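Local coordinates for solute Binding Protein, BlMnBP1 in complex with mannotrisoe (Bifidobacterium animalis subsp. lactis, PDB 6I5V) that binds manno-oligosaccharides such as mannotriose and, as the solute-binding protein of an ABC transporter, probably delivers them for uptake into the bacterium, at residues Asn176-Trp181 with Ser244-Glu249; Lys228-Ala233 with Asp396-Ala401. All blocks are in the same frame, centred on the assembly; numbering follows the deposited sequence.

Contact 1: residues Asn176-Trp181 with Ser244-Glu249; sequences NFVEDW and STTDWE. With ZN (zinc ion), chain C; BMA (beta-D-mannopyranose), chain B; BMA (beta-D-mannopyranose), chain D.
The hydroxyl oxygen OG1 of Thr246 holds two partners: Val178 N donates to it over 2.9 Å in an almost straight bond (178°), and a water lies 2.6 Å from the same OG1. That water also donates to Asn176 OD1, so it bridges the type I turn Asn176-Glu179 to the loop leading into helix 248-256. Thr246 keeps OG1 between its own backbone N and carbonyl carbon (chi1 62°), which turns the oxygen toward Val178 N, while both methyls of Val178 lie against the loop backbone. Just past the turn and the loop, Trp181 and Trp248 stand at the sugar pocket of this periplasmic-binding-protein-type fold. Trp181 drives its six-membered edge into the face of Trp248, an edge-to-face pair with planes at 86° and CH2 of Trp181 3.6 Å from CE2 of Trp248. Both faces of the Trp181 indole are used: CB of Glu179 covers one, and C2 of the chain D mannose lies over the opposite one, toward the rim of the ring. NE1 of Trp181 donates to Glu179 OE1 at 2.8 Å, with the carboxylate oxygen tilted from the ring plane; this bond would resist rotation of the indole. Glu179 in turn lays CG against CB of Trp248. At the edge of the Trp248 ring the Asn176 amide stands steeply to the ring, its ND2 3.4 Å from CE3. Trp248 NE1 points to the chain B mannose, donating to O2 at 2.9 Å and weakly to O5.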
ATOM      1  N   ASN A 176      12.390   1.197  -9.030  1.00 31.82           N
ATOM      2  CA  ASN A 176      11.997   2.550  -8.597  1.00 36.59           C
ATOM      3  C   ASN A 176      12.714   2.941  -7.305  1.00 26.07           C
ATOM      4  O   ASN A 176      12.138   3.555  -6.414  1.00 34.61           O
ATOM      5  CB  ASN A 176      10.472   2.664  -8.478  1.00 29.40           C
ATOM      6  CG  ASN A 176       9.834   3.120  -9.775  1.00 34.43           C
ATOM      7  OD1 ASN A 176      10.173   4.180 -10.314  1.00 28.10           O
ATOM      8  ND2 ASN A 176       8.992   2.296 -10.326  1.00 25.88           N
ATOM      9  N   PHE A 177      13.991   2.559  -7.210  1.00 29.61           N
ATOM     10  CA  PHE A 177      14.834   2.808  -6.047  1.00 26.17           C
ATOM     11  C   PHE A 177      14.687   4.221  -5.445  1.00 32.72           C
ATOM     12  O   PHE A 177      14.588   4.331  -4.215  1.00 28.57           O
ATOM     13  CB  PHE A 177      16.288   2.534  -6.421  1.00 29.46           C
ATOM     14  CG  PHE A 177      17.280   2.915  -5.355  1.00 28.86           C
ATOM     15  CD1 PHE A 177      17.754   4.216  -5.257  1.00 32.35           C
ATOM     16  CD2 PHE A 177      17.753   1.965  -4.463  1.00 27.75           C
ATOM     17  CE1 PHE A 177      18.684   4.553  -4.267  1.00 32.76           C
ATOM     18  CE2 PHE A 177      18.669   2.293  -3.479  1.00 34.15           C
ATOM     19  CZ  PHE A 177      19.137   3.582  -3.378  1.00 31.84           C
ATOM     20  N   VAL A 178      14.635   5.295  -6.263  1.00 31.09           N
ATOM     21  CA  VAL A 178      14.637   6.640  -5.674  1.00 31.38           C
ATOM     22  C   VAL A 178      13.329   6.959  -4.945  1.00 29.92           C
ATOM     23  O   VAL A 178      13.314   7.841  -4.075  1.00 27.68           O
ATOM     24  CB  VAL A 178      14.930   7.795  -6.668  1.00 40.21           C
ATOM     25  CG1 VAL A 178      16.144   7.499  -7.553  1.00 36.80           C
ATOM     26  CG2 VAL A 178      13.760   8.143  -7.506  1.00 46.86           C
ATOM     27  N   GLU A 179      12.222   6.294  -5.278  1.00 31.87           N
ATOM     28  CA  GLU A 179      10.982   6.458  -4.515  1.00 31.94           C
ATOM     29  C   GLU A 179      11.033   5.613  -3.238  1.00 36.48           C
ATOM     30  O   GLU A 179      10.828   4.384  -3.287  1.00 28.92           O
ATOM     31  CB  GLU A 179       9.767   6.062  -5.356  1.00 33.29           C
ATOM     32  CG  GLU A 179       9.465   6.932  -6.593  1.00 34.81           C
ATOM     33  CD  GLU A 179       9.346   8.462  -6.285  1.00 35.66           C
ATOM     34  OE1 GLU A 179       8.619   8.854  -5.358  1.00 39.33           O
ATOM     35  OE2 GLU A 179       9.969   9.257  -7.000  1.00 30.75           O
ATOM     36  N   ASP A 180      11.230   6.281  -2.089  1.00 33.64           N
ATOM     37  CA  ASP A 180      11.242   5.593  -0.791  1.00 28.57           C
ATOM     38  C   ASP A 180      10.021   4.674  -0.622  1.00 31.14           C
ATOM     39  O   ASP A 180      10.121   3.571  -0.065  1.00 29.30           O
ATOM     40  CB  ASP A 180      11.265   6.605   0.374  1.00 34.85           C
ATOM     41  CG  ASP A 180      12.560   7.429   0.470  1.00 34.24           C
ATOM     42  OD1 ASP A 180      13.467   7.266  -0.359  1.00 34.96           O
ATOM     43  OD2 ASP A 180      12.657   8.273   1.390  1.00 39.68           O
ATOM     44  N   TRP A 181       8.853   5.114  -1.075  1.00 30.37           N
ATOM     45  CA  TRP A 181       7.653   4.304  -0.848  1.00 31.59           C
ATOM     46  C   TRP A 181       7.635   3.058  -1.735  1.00 29.09           C
ATOM     47  O   TRP A 181       7.019   2.042  -1.360  1.00 25.68           O
ATOM     48  CB  TRP A 181       6.397   5.169  -1.074  1.00 31.78           C
ATOM     49  CG  TRP A 181       6.376   5.794  -2.462  1.00 34.31           C
ATOM     50  CD1 TRP A 181       6.814   7.039  -2.815  1.00 34.45           C
ATOM     51  CD2 TRP A 181       5.930   5.170  -3.679  1.00 34.77           C
ATOM     52  NE1 TRP A 181       6.689   7.225  -4.175  1.00 30.80           N
ATOM     53  CE2 TRP A 181       6.140   6.102  -4.730  1.00 29.41           C
ATOM     54  CE3 TRP A 181       5.378   3.917  -3.985  1.00 30.99           C
ATOM     55  CZ2 TRP A 181       5.826   5.820  -6.054  1.00 36.85           C
ATOM     56  CZ3 TRP A 181       5.091   3.617  -5.335  1.00 26.39           C
ATOM     57  CH2 TRP A 181       5.297   4.571  -6.342  1.00 35.48           C
ATOM     58  N   SER A 244      20.395   4.624  -8.917  1.00 35.48           N
ATOM     59  CA  SER A 244      20.375   5.969  -8.343  1.00 36.21           C
ATOM     60  C   SER A 244      19.545   6.975  -9.142  1.00 35.68           C
ATOM     61  O   SER A 244      19.218   8.047  -8.602  1.00 37.80           O
ATOM     62  CB  SER A 244      21.810   6.495  -8.194  1.00 34.24           C
ATOM     63  OG  SER A 244      22.407   6.793  -9.469  1.00 34.08           O
ATOM     64  N   THR A 245      19.176   6.675 -10.392  1.00 36.63           N
ATOM     65  CA  THR A 245      18.430   7.627 -11.212  1.00 36.81           C
ATOM     66  C   THR A 245      17.100   7.064 -11.718  1.00 35.59           C
ATOM     67  O   THR A 245      16.569   7.535 -12.726  1.00 34.07           O
ATOM     68  CB  THR A 245      19.284   8.122 -12.389  1.00 34.34           C
ATOM     69  OG1 THR A 245      19.539   7.050 -13.288  1.00 36.17           O
ATOM     70  CG2 THR A 245      20.641   8.791 -11.885  1.00 34.12           C
ATOM     71  N   THR A 246      16.475   6.143 -10.986  1.00 33.19           N
ATOM     72  CA  THR A 246      15.166   5.685 -11.423  1.00 31.74           C
ATOM     73  C   THR A 246      14.206   6.858 -11.418  1.00 32.51           C
ATOM     74  O   THR A 246      14.391   7.828 -10.673  1.00 31.46           O
ATOM     75  CB  THR A 246      14.639   4.544 -10.529  1.00 34.36           C
ATOM     76  OG1 THR A 246      14.462   4.988  -9.175  1.00 28.46           O
ATOM     77  CG2 THR A 246      15.636   3.343 -10.542  1.00 36.05           C
ATOM     78  N   ASP A 247      13.182   6.787 -12.274  1.00 31.84           N
ATOM     79  CA  ASP A 247      12.186   7.850 -12.321  1.00 32.72           C
ATOM     80  C   ASP A 247      10.786   7.267 -12.384  1.00 39.01           C
ATOM     81  O   ASP A 247      10.398   6.640 -13.371  1.00 34.27           O
ATOM     82  CB  ASP A 247      12.388   8.809 -13.502  1.00 42.62           C
ATOM     83  CG  ASP A 247      11.436   9.977 -13.438  1.00 37.94           C
ATOM     84  OD1 ASP A 247      11.518  10.734 -12.424  1.00 37.34           O
ATOM     85  OD2 ASP A 247      10.579  10.116 -14.336  1.00 35.22           O
ATOM     86  N   TRP A 248       9.995   7.563 -11.364  1.00 39.45           N
ATOM     87  CA  TRP A 248       8.702   6.916 -11.233  1.00 32.70           C
ATOM     88  C   TRP A 248       7.716   7.358 -12.313  1.00 37.82           C
ATOM     89  O   TRP A 248       6.966   6.530 -12.842  1.00 34.32           O
ATOM     90  CB  TRP A 248       8.154   7.186  -9.838  1.00 26.89           C
ATOM     91  CG  TRP A 248       6.684   6.991  -9.675  1.00 31.88           C
ATOM     92  CD1 TRP A 248       5.745   7.948  -9.372  1.00 32.26           C
ATOM     93  CD2 TRP A 248       5.983   5.760  -9.784  1.00 35.84           C
ATOM     94  NE1 TRP A 248       4.501   7.371  -9.260  1.00 43.99           N
ATOM     95  CE2 TRP A 248       4.616   6.029  -9.527  1.00 33.07           C
ATOM     96  CE3 TRP A 248       6.376   4.447 -10.078  1.00 37.75           C
ATOM     97  CZ2 TRP A 248       3.641   5.036  -9.565  1.00 31.75           C
ATOM     98  CZ3 TRP A 248       5.399   3.449 -10.108  1.00 35.53           C
ATOM     99  CH2 TRP A 248       4.043   3.756  -9.847  1.00 34.18           C
ATOM    100  N   GLU A 249       7.652   8.645 -12.641  1.00 37.66           N
ATOM    101  CA  GLU A 249       6.641   9.067 -13.612  1.00 29.34           C
ATOM    102  C   GLU A 249       6.928   8.457 -14.984  1.00 34.84           C
ATOM    103  O   GLU A 249       6.038   7.863 -15.618  1.00 34.67           O
ATOM    104  CB  GLU A 249       6.564  10.591 -13.671  1.00 37.93           C
ATOM    105  CG  GLU A 249       5.153  11.077 -13.864  1.00 46.98           C
ATOM    106  CD  GLU A 249       4.218  10.624 -12.745  1.00 40.70           C
ATOM    107  OE1 GLU A 249       3.219   9.987 -13.083  1.00 43.98           O
ATOM    108  OE2 GLU A 249       4.475  10.908 -11.545  1.00 47.32           O
TER
HETATM  109 ZN    ZN C 504      14.948   8.751  -0.468  1.00 34.64          ZN
HETATM  110  C1  BMA B   1       1.594   9.992  -8.426  1.00 38.50           C
HETATM  111  C2  BMA B   1       0.834   8.670  -8.419  1.00 31.63           C
HETATM  112  C3  BMA B   1       0.668   8.167  -6.982  1.00 30.79           C
HETATM  113  C4  BMA B   1       2.011   8.072  -6.281  1.00 31.19           C
HETATM  114  C5  BMA B   1       2.724   9.434  -6.358  1.00 33.24           C
HETATM  115  C6  BMA B   1       4.091   9.371  -5.722  1.00 33.67           C
HETATM  116  O1  BMA B   1       1.840  10.350  -9.802  1.00 41.39           O
HETATM  117  O2  BMA B   1       1.601   7.682  -9.059  1.00 35.57           O
HETATM  118  O3  BMA B   1       0.035   6.904  -6.973  1.00 35.70           O
HETATM  119  O4  BMA B   1       1.880   7.781  -4.922  1.00 31.20           O
HETATM  120  O5  BMA B   1       2.846   9.839  -7.754  1.00 29.24           O
HETATM  121  O6  BMA B   1       4.690  10.621  -5.756  1.00 37.58           O
HETATM  122  C1  BMA D   2       1.783   6.422  -4.507  1.00 31.97           C
HETATM  123  C2  BMA D   2       2.533   6.322  -3.131  1.00 32.69           C
HETATM  124  C3  BMA D   2       2.281   4.956  -2.484  1.00 36.61           C
HETATM  125  C4  BMA D   2       0.738   4.621  -2.445  1.00 35.99           C
HETATM  126  C5  BMA D   2       0.133   4.775  -3.851  1.00 33.12           C
HETATM  127  C6  BMA D   2      -1.408   4.532  -3.835  1.00 32.74           C
HETATM  128  O2  BMA D   2       2.069   7.314  -2.203  1.00 36.86           O
HETATM  129  O3  BMA D   2       2.888   4.859  -1.160  1.00 31.02           O
HETATM  130  O4  BMA D   2       0.513   3.282  -2.072  1.00 31.42           O
HETATM  131  O5  BMA D   2       0.429   6.090  -4.420  1.00 31.35           O
HETATM  132  O6  BMA D   2      -2.056   5.483  -2.990  1.00 29.51           O
HETATM  133  O   HOH W   1      12.009   5.890  -9.019  1.00 30.73           O
HETATM  134  O   HOH W   2      15.393   8.248  -2.271  1.00 35.02           O
HETATM  135  O   HOH W   3      15.399  10.226   1.044  1.00 33.95           O
HETATM  136  O   HOH W   4      13.739  10.083  -1.365  1.00 30.08           O
HETATM  137  O   HOH W   5      16.199   7.555   0.465  1.00 33.66           O

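Contact 2: residues Lys228-Ala233 with Asp396-Ala401; sequences KTLYDA and DIVVDA. With ZN (zinc ion), chain F.
Two helices of the sugar-binding protein, 222-235 and 392-403, pack here with their short segments crossing at -36° and their axes 8.9 Å apart at closest approach. Ala401 packs against Tyr231: its CB sits over one face of the ring, 3.6 Å from the ring centroid and 18° off the normal, a CH-pi contact. With CG of Tyr231 anti to the backbone N (chi1 -176°), the ring lies alongside the second helix, and its OH is hydrogen-bonded to the backbone O of Arg406. Helix 408-425 extends this apolar helix-helix packing of the solute-binding fold; its Ile411 touches both Tyr231 and Ile397. CG2 of Ile397 reaches CB of Tyr231 at 4.0 Å and also meets Leu230 CD2, while Leu230 lays both methyls against CG2 of Val398. Replacing Tyr231 by an alanine would probably open a gap over the Ala401 methyl and leave the Arg406 carbonyl without its hydroxyl partner. Asp400 turns its carboxylate away from the interface, binding a zinc ion through OD1, at 2.2 Å, and more loosely through OD2, which also forms a salt bridge to Arg406.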
ATOM      1  N   LYS A 228      15.109 -11.859  -0.698  1.00 32.73           N
ATOM      2  CA  LYS A 228      16.043 -12.475  -1.634  1.00 29.29           C
ATOM      3  C   LYS A 228      15.595 -12.278  -3.073  1.00 29.72           C
ATOM      4  O   LYS A 228      16.430 -12.147  -3.973  1.00 29.64           O
ATOM      5  CB  LYS A 228      16.189 -13.968  -1.325  1.00 34.52           C
ATOM      6  CG  LYS A 228      17.242 -14.719  -2.169  1.00 27.70           C
ATOM      7  CD  LYS A 228      17.572 -16.103  -1.619  1.00 35.63           C
ATOM      8  CE  LYS A 228      18.801 -16.720  -2.310  1.00 35.52           C
ATOM      9  NZ  LYS A 228      18.436 -16.995  -3.728  1.00 26.99           N
ATOM     10  N   THR A 229      14.283 -12.310  -3.329  1.00 29.64           N
ATOM     11  CA  THR A 229      13.826 -12.051  -4.693  1.00 36.21           C
ATOM     12  C   THR A 229      14.383 -10.719  -5.186  1.00 36.85           C
ATOM     13  O   THR A 229      14.888 -10.620  -6.308  1.00 33.61           O
ATOM     14  CB  THR A 229      12.304 -12.044  -4.786  1.00 28.26           C
ATOM     15  OG1 THR A 229      11.767 -13.331  -4.459  1.00 34.03           O
ATOM     16  CG2 THR A 229      11.821 -11.644  -6.169  1.00 33.03           C
ATOM     17  N   LEU A 230      14.290  -9.670  -4.361  1.00 31.08           N
ATOM     18  CA  LEU A 230      14.844  -8.384  -4.774  1.00 32.01           C
ATOM     19  C   LEU A 230      16.357  -8.467  -4.903  1.00 26.05           C
ATOM     20  O   LEU A 230      16.936  -8.012  -5.891  1.00 28.27           O
ATOM     21  CB  LEU A 230      14.465  -7.302  -3.781  1.00 30.88           C
ATOM     22  CG  LEU A 230      15.167  -5.951  -3.990  1.00 28.05           C
ATOM     23  CD1 LEU A 230      14.813  -5.292  -5.262  1.00 31.62           C
ATOM     24  CD2 LEU A 230      14.755  -5.037  -2.856  1.00 33.68           C
ATOM     25  N   TYR A 231      17.013  -9.031  -3.891  1.00 26.90           N
ATOM     26  CA  TYR A 231      18.460  -9.104  -3.898  1.00 33.63           C
ATOM     27  C   TYR A 231      18.943  -9.793  -5.171  1.00 33.75           C
ATOM     28  O   TYR A 231      19.815  -9.277  -5.866  1.00 30.01           O
ATOM     29  CB  TYR A 231      18.945  -9.831  -2.637  1.00 29.94           C
ATOM     30  CG  TYR A 231      20.446  -9.869  -2.534  1.00 29.25           C
ATOM     31  CD1 TYR A 231      21.176 -10.787  -3.257  1.00 39.36           C
ATOM     32  CD2 TYR A 231      21.138  -9.033  -1.710  1.00 28.01           C
ATOM     33  CE1 TYR A 231      22.540 -10.822  -3.180  1.00 30.87           C
ATOM     34  CE2 TYR A 231      22.512  -9.087  -1.604  1.00 33.46           C
ATOM     35  CZ  TYR A 231      23.215  -9.988  -2.360  1.00 31.55           C
ATOM     36  OH  TYR A 231      24.603 -10.058  -2.311  1.00 32.87           O
ATOM     37  N   ASP A 232      18.321 -10.919  -5.532  1.00 29.12           N
ATOM     38  CA  ASP A 232      18.838 -11.731  -6.632  1.00 30.12           C
ATOM     39  C   ASP A 232      18.640 -11.007  -7.946  1.00 36.91           C
ATOM     40  O   ASP A 232      19.539 -11.012  -8.801  1.00 29.91           O
ATOM     41  CB  ASP A 232      18.145 -13.087  -6.693  1.00 33.42           C
ATOM     42  CG  ASP A 232      18.625 -14.047  -5.620  1.00 32.75           C
ATOM     43  OD1 ASP A 232      19.681 -13.784  -5.035  1.00 34.80           O
ATOM     44  OD2 ASP A 232      17.964 -15.081  -5.391  1.00 33.27           O
ATOM     45  N   ALA A 233      17.458 -10.383  -8.115  1.00 30.86           N
ATOM     46  CA  ALA A 233      17.183  -9.585  -9.302  1.00 29.92           C
ATOM     47  C   ALA A 233      18.269  -8.533  -9.515  1.00 37.70           C
ATOM     48  O   ALA A 233      18.817  -8.405 -10.619  1.00 34.92           O
ATOM     49  CB  ALA A 233      15.818  -8.916  -9.194  1.00 33.67           C
ATOM     50  N   ASP A 396      18.826  -0.294   1.109  1.00 32.42           N
ATOM     51  CA  ASP A 396      20.069  -0.898   1.547  1.00 31.99           C
ATOM     52  C   ASP A 396      20.315  -2.209   0.806  1.00 35.58           C
ATOM     53  O   ASP A 396      21.453  -2.532   0.453  1.00 29.31           O
ATOM     54  CB  ASP A 396      19.999  -1.147   3.052  1.00 38.89           C
ATOM     55  CG  ASP A 396      21.358  -1.075   3.718  1.00 48.84           C
ATOM     56  OD1 ASP A 396      22.228  -0.487   3.063  1.00 41.31           O
ATOM     57  OD2 ASP A 396      21.546  -1.595   4.865  1.00 43.44           O
ATOM     58  N   ILE A 397      19.245  -2.972   0.567  1.00 27.30           N
ATOM     59  CA  ILE A 397      19.371  -4.247  -0.114  1.00 36.35           C
ATOM     60  C   ILE A 397      19.888  -4.011  -1.527  1.00 29.94           C
ATOM     61  O   ILE A 397      20.866  -4.630  -1.970  1.00 32.54           O
ATOM     62  CB  ILE A 397      18.024  -4.999  -0.092  1.00 28.07           C
ATOM     63  CG1 ILE A 397      17.668  -5.421   1.322  1.00 27.81           C
ATOM     64  CG2 ILE A 397      18.117  -6.322  -0.899  1.00 32.76           C
ATOM     65  CD1 ILE A 397      16.261  -6.100   1.449  1.00 30.13           C
ATOM     66  N   VAL A 398      19.258  -3.074  -2.241  1.00 29.88           N
ATOM     67  CA  VAL A 398      19.624  -2.819  -3.629  1.00 28.38           C
ATOM     68  C   VAL A 398      21.094  -2.436  -3.712  1.00 28.83           C
ATOM     69  O   VAL A 398      21.861  -2.963  -4.544  1.00 27.64           O
ATOM     70  CB  VAL A 398      18.692  -1.741  -4.204  1.00 31.50           C
ATOM     71  CG1 VAL A 398      19.132  -1.221  -5.564  1.00 32.44           C
ATOM     72  CG2 VAL A 398      17.300  -2.302  -4.321  1.00 30.95           C
ATOM     73  N   VAL A 399      21.524  -1.550  -2.812  1.00 29.98           N
ATOM     74  CA  VAL A 399      22.867  -0.989  -2.891  1.00 34.88           C
ATOM     75  C   VAL A 399      23.909  -2.073  -2.688  1.00 33.39           C
ATOM     76  O   VAL A 399      24.898  -2.155  -3.427  1.00 31.38           O
ATOM     77  CB  VAL A 399      23.019   0.144  -1.861  1.00 32.49           C
ATOM     78  CG1 VAL A 399      24.482   0.502  -1.659  1.00 36.76           C
ATOM     79  CG2 VAL A 399      22.241   1.330  -2.330  1.00 32.40           C
ATOM     80  N   ASP A 400      23.686  -2.934  -1.696  1.00 31.19           N
ATOM     81  CA  ASP A 400      24.658  -3.944  -1.326  1.00 35.85           C
ATOM     82  C   ASP A 400      24.606  -5.157  -2.237  1.00 37.81           C
ATOM     83  O   ASP A 400      25.624  -5.844  -2.410  1.00 37.11           O
ATOM     84  CB  ASP A 400      24.417  -4.351   0.131  1.00 38.88           C
ATOM     85  CG  ASP A 400      24.865  -3.303   1.090  1.00 37.93           C
ATOM     86  OD1 ASP A 400      25.528  -2.350   0.611  1.00 39.76           O
ATOM     87  OD2 ASP A 400      24.549  -3.422   2.292  1.00 36.95           O
ATOM     88  N   ALA A 401      23.435  -5.469  -2.791  1.00 33.82           N
ATOM     89  CA  ALA A 401      23.406  -6.464  -3.851  1.00 37.35           C
ATOM     90  C   ALA A 401      24.160  -5.959  -5.064  1.00 34.56           C
ATOM     91  O   ALA A 401      24.777  -6.745  -5.780  1.00 35.37           O
ATOM     92  CB  ALA A 401      21.974  -6.827  -4.250  1.00 29.42           C
TER
HETATM   93 ZN    ZN F 507      26.133  -1.355   2.423  1.00 42.78          ZN
HETATM   94  O   HOH W   6      24.680  -0.448   2.580  1.00 33.33           O

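In the fold
Contact 2 is buried packing of two helices, without a hydrogen bond between its segments; contact 1 is only partly buried and joins a turn and a loop through a threonine hydroxyl, a water and a pair of indoles that both meet the sugar. Of the two, only contact 1 touches the mannose, whereas contact 2 lies farther from the chain's centre. Each has an aspartate-bound zinc ion beside it. The two are neighbours, their centres about 15 Å apart, and Phe177 joins them: its CD2 comes within 3.6 Å of Val398 CG1, and its ring also packs on Val399. Helices 222-235 and 248-256, one from each contact, are consecutive in the chain.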